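PDB 2C41: Dps family DNA-binding stress response protein from Thermosynechococcus elongatus, which probably binds and oxidises iron and binds DNA, as a Dps-family protein of the stress response that assembles from twelve subunits. Local coordinates for residues L135-T138 / H139-H142. Numbering follows the deposited sequence.
Sequences LVQT and HQKH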
ATOM      1  N   LEU C 135      10.357 -26.433   0.715  1.00 12.66           N
ATOM      2  CA  LEU C 135      10.908 -26.096  -0.596  1.00 12.65           C
ATOM      3  C   LEU C 135      10.551 -27.111  -1.675  1.00 12.67           C
ATOM      4  O   LEU C 135      10.306 -26.741  -2.826  1.00 12.01           O
ATOM      5  CB  LEU C 135      12.429 -25.900  -0.530  1.00 13.05           C
ATOM      6  CG  LEU C 135      12.969 -24.749   0.341  1.00 12.83           C
ATOM      7  CD1 LEU C 135      14.470 -24.573   0.084  1.00 15.21           C
ATOM      8  CD2 LEU C 135      12.197 -23.446   0.106  1.00 15.49           C
ATOM      9  N   VAL C 136      10.514 -28.389  -1.311  1.00 12.47           N
ATOM     10  CA  VAL C 136      10.224 -29.422  -2.312  1.00 12.61           C
ATOM     11  C   VAL C 136       8.834 -29.239  -2.950  1.00 12.59           C
ATOM     12  O   VAL C 136       8.641 -29.567  -4.118  1.00 12.40           O
ATOM     13  CB  VAL C 136      10.471 -30.855  -1.756  1.00 12.71           C
ATOM     14  CG1 VAL C 136       9.302 -31.325  -0.903  1.00 12.22           C
ATOM     15  CG2 VAL C 136      10.753 -31.843  -2.893  1.00 12.41           C
ATOM     16  N   GLN C 137       7.884 -28.676  -2.197  1.00 12.54           N
ATOM     17  CA  GLN C 137       6.530 -28.454  -2.717  1.00 12.61           C
ATOM     18  C   GLN C 137       6.525 -27.417  -3.843  1.00 12.77           C
ATOM     19  O   GLN C 137       5.765 -27.533  -4.805  1.00 12.58           O
ATOM     20  CB  GLN C 137       5.569 -28.061  -1.591  1.00 12.83           C
ATOM     21  CG  GLN C 137       5.423 -29.165  -0.539  1.00 12.44           C
ATOM     22  CD  GLN C 137       4.710 -28.704   0.713  1.00 14.34           C
ATOM     23  OE1 GLN C 137       5.313 -28.608   1.803  1.00 15.46           O
ATOM     24  NE2 GLN C 137       3.427 -28.388   0.570  1.00 11.97           N
ATOM     25  N   THR C 138       7.388 -26.408  -3.719  1.00 12.73           N
ATOM     26  CA  THR C 138       7.545 -25.416  -4.788  1.00 12.87           C
ATOM     27  C   THR C 138       8.118 -26.082  -6.050  1.00 12.81           C
ATOM     28  O   THR C 138       7.638 -25.847  -7.155  1.00 12.85           O
ATOM     29  CB  THR C 138       8.402 -24.234  -4.302  1.00 13.12           C
ATOM     30  OG1 THR C 138       7.668 -23.546  -3.280  1.00 12.83           O
ATOM     31  CG2 THR C 138       8.713 -23.273  -5.438  1.00 13.33           C
ATOM     32  N   HIS C 139       9.124 -26.934  -5.874  1.00 12.75           N
ATOM     33  CA  HIS C 139       9.655 -27.708  -7.002  1.00 12.83           C
ATOM     34  C   HIS C 139       8.595 -28.603  -7.646  1.00 12.88           C
ATOM     35  O   HIS C 139       8.529 -28.728  -8.881  1.00 12.51           O
ATOM     36  CB  HIS C 139      10.879 -28.511  -6.566  1.00 13.33           C
ATOM     37  CG  HIS C 139      12.138 -27.708  -6.586  1.00 13.37           C
ATOM     38  ND1 HIS C 139      12.724 -27.200  -5.445  1.00 14.89           N
ATOM     39  CD2 HIS C 139      12.896 -27.283  -7.620  1.00 11.43           C
ATOM     40  CE1 HIS C 139      13.805 -26.517  -5.779  1.00 12.49           C
ATOM     41  NE2 HIS C 139      13.927 -26.547  -7.093  1.00 15.65           N
ATOM     42  N   GLN C 140       7.753 -29.209  -6.809  1.00 12.75           N
ATOM     43  CA  GLN C 140       6.666 -30.050  -7.325  1.00 12.97           C
ATOM     44  C   GLN C 140       5.652 -29.225  -8.127  1.00 13.07           C
ATOM     45  O   GLN C 140       5.132 -29.693  -9.149  1.00 13.25           O
ATOM     46  CB  GLN C 140       6.015 -30.841  -6.196  1.00 12.97           C
ATOM     47  CG  GLN C 140       6.963 -31.917  -5.670  1.00 13.04           C
ATOM     48  CD  GLN C 140       6.564 -32.510  -4.334  1.00 13.50           C
ATOM     49  OE1 GLN C 140       5.992 -31.838  -3.466  1.00 13.18           O
ATOM     50  NE2 GLN C 140       6.908 -33.788  -4.143  1.00 12.41           N
ATOM     51  N   LYS C 141       5.397 -27.995  -7.686  1.00 12.90           N
ATOM     52  CA  LYS C 141       4.514 -27.089  -8.435  1.00 13.11           C
ATOM     53  C   LYS C 141       5.117 -26.744  -9.796  1.00 12.90           C
ATOM     54  O   LYS C 141       4.443 -26.834 -10.828  1.00 12.64           O
ATOM     55  CB  LYS C 141       4.233 -25.802  -7.651  1.00 12.84           C
ATOM     56  CG  LYS C 141       3.305 -24.828  -8.405  1.00 13.80           C
ATOM     57  CD  LYS C 141       3.099 -23.511  -7.644  1.00 14.86           C
ATOM     58  CE  LYS C 141       4.377 -22.659  -7.641  1.00 17.40           C
ATOM     59  NZ  LYS C 141       4.100 -21.245  -7.256  1.00 18.68           N
ATOM     60  N   HIS C 142       6.398 -26.382  -9.789  1.00 12.83           N
ATOM     61  CA  HIS C 142       7.123 -26.026 -11.007  1.00 12.65           C
ATOM     62  C   HIS C 142       7.117 -27.166 -12.015  1.00 12.86           C
ATOM     63  O   HIS C 142       6.886 -26.952 -13.206  1.00 12.79           O
ATOM     64  CB  HIS C 142       8.567 -25.654 -10.676  1.00 12.99           C
ATOM     65  CG  HIS C 142       8.709 -24.372  -9.909  1.00 13.07           C
ATOM     66  ND1 HIS C 142       9.913 -23.948  -9.390  1.00 12.86           N
ATOM     67  CD2 HIS C 142       7.801 -23.420  -9.582  1.00 13.21           C
ATOM     68  CE1 HIS C 142       9.744 -22.789  -8.776  1.00 12.75           C
ATOM     69  NE2 HIS C 142       8.469 -22.449  -8.873  1.00 12.64           N
TER
HETATM   70  O   HOH W   1       5.409 -22.478  -4.428  1.00 23.13           O
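Thr138 sets its methyl, CG2, against the imidazole of His142, one turn further along helix 126-149. CG2 stands 3.5 Å from His142 CE1 and the same from NE2, and the two side chains run side by side in one direction. Chi1 of Thr138 is -66°, which puts OG1 beside the backbone N and CG2 anti to it, against the ring. Thr138 O sits over one face of the same ring, 3.3 Å from CG, and also accepts the nearly straight bond from His142 N (3.0 Å, 166°). The hydroxyl of Thr138 turns to a water 2.7 Å from OG1; that water accepts a weak bond from Lys141 NZ. Lys141 NZ makes a salt bridge and His142 NE2 a hydrogen bond to Glu54 OE2 on helix 41-68, so one carboxylate oxygen ties two residues of this turn. With an alanine here instead of His142, Glu54 is likely to lose its imidazole partner and the Thr138 methyl its ring neighbour. On another side of the helix, the extended Gln140 chain passes Val136 O, with CG 3.3 Å away, and its OE1 takes a hydrogen bond from Arg65 of the second subunit. The Thr138-His142 and Val136-Gln140 pairs are i to i+4 contacts of an alpha helix, here in the four-helix bundle of the ferritin-like fold.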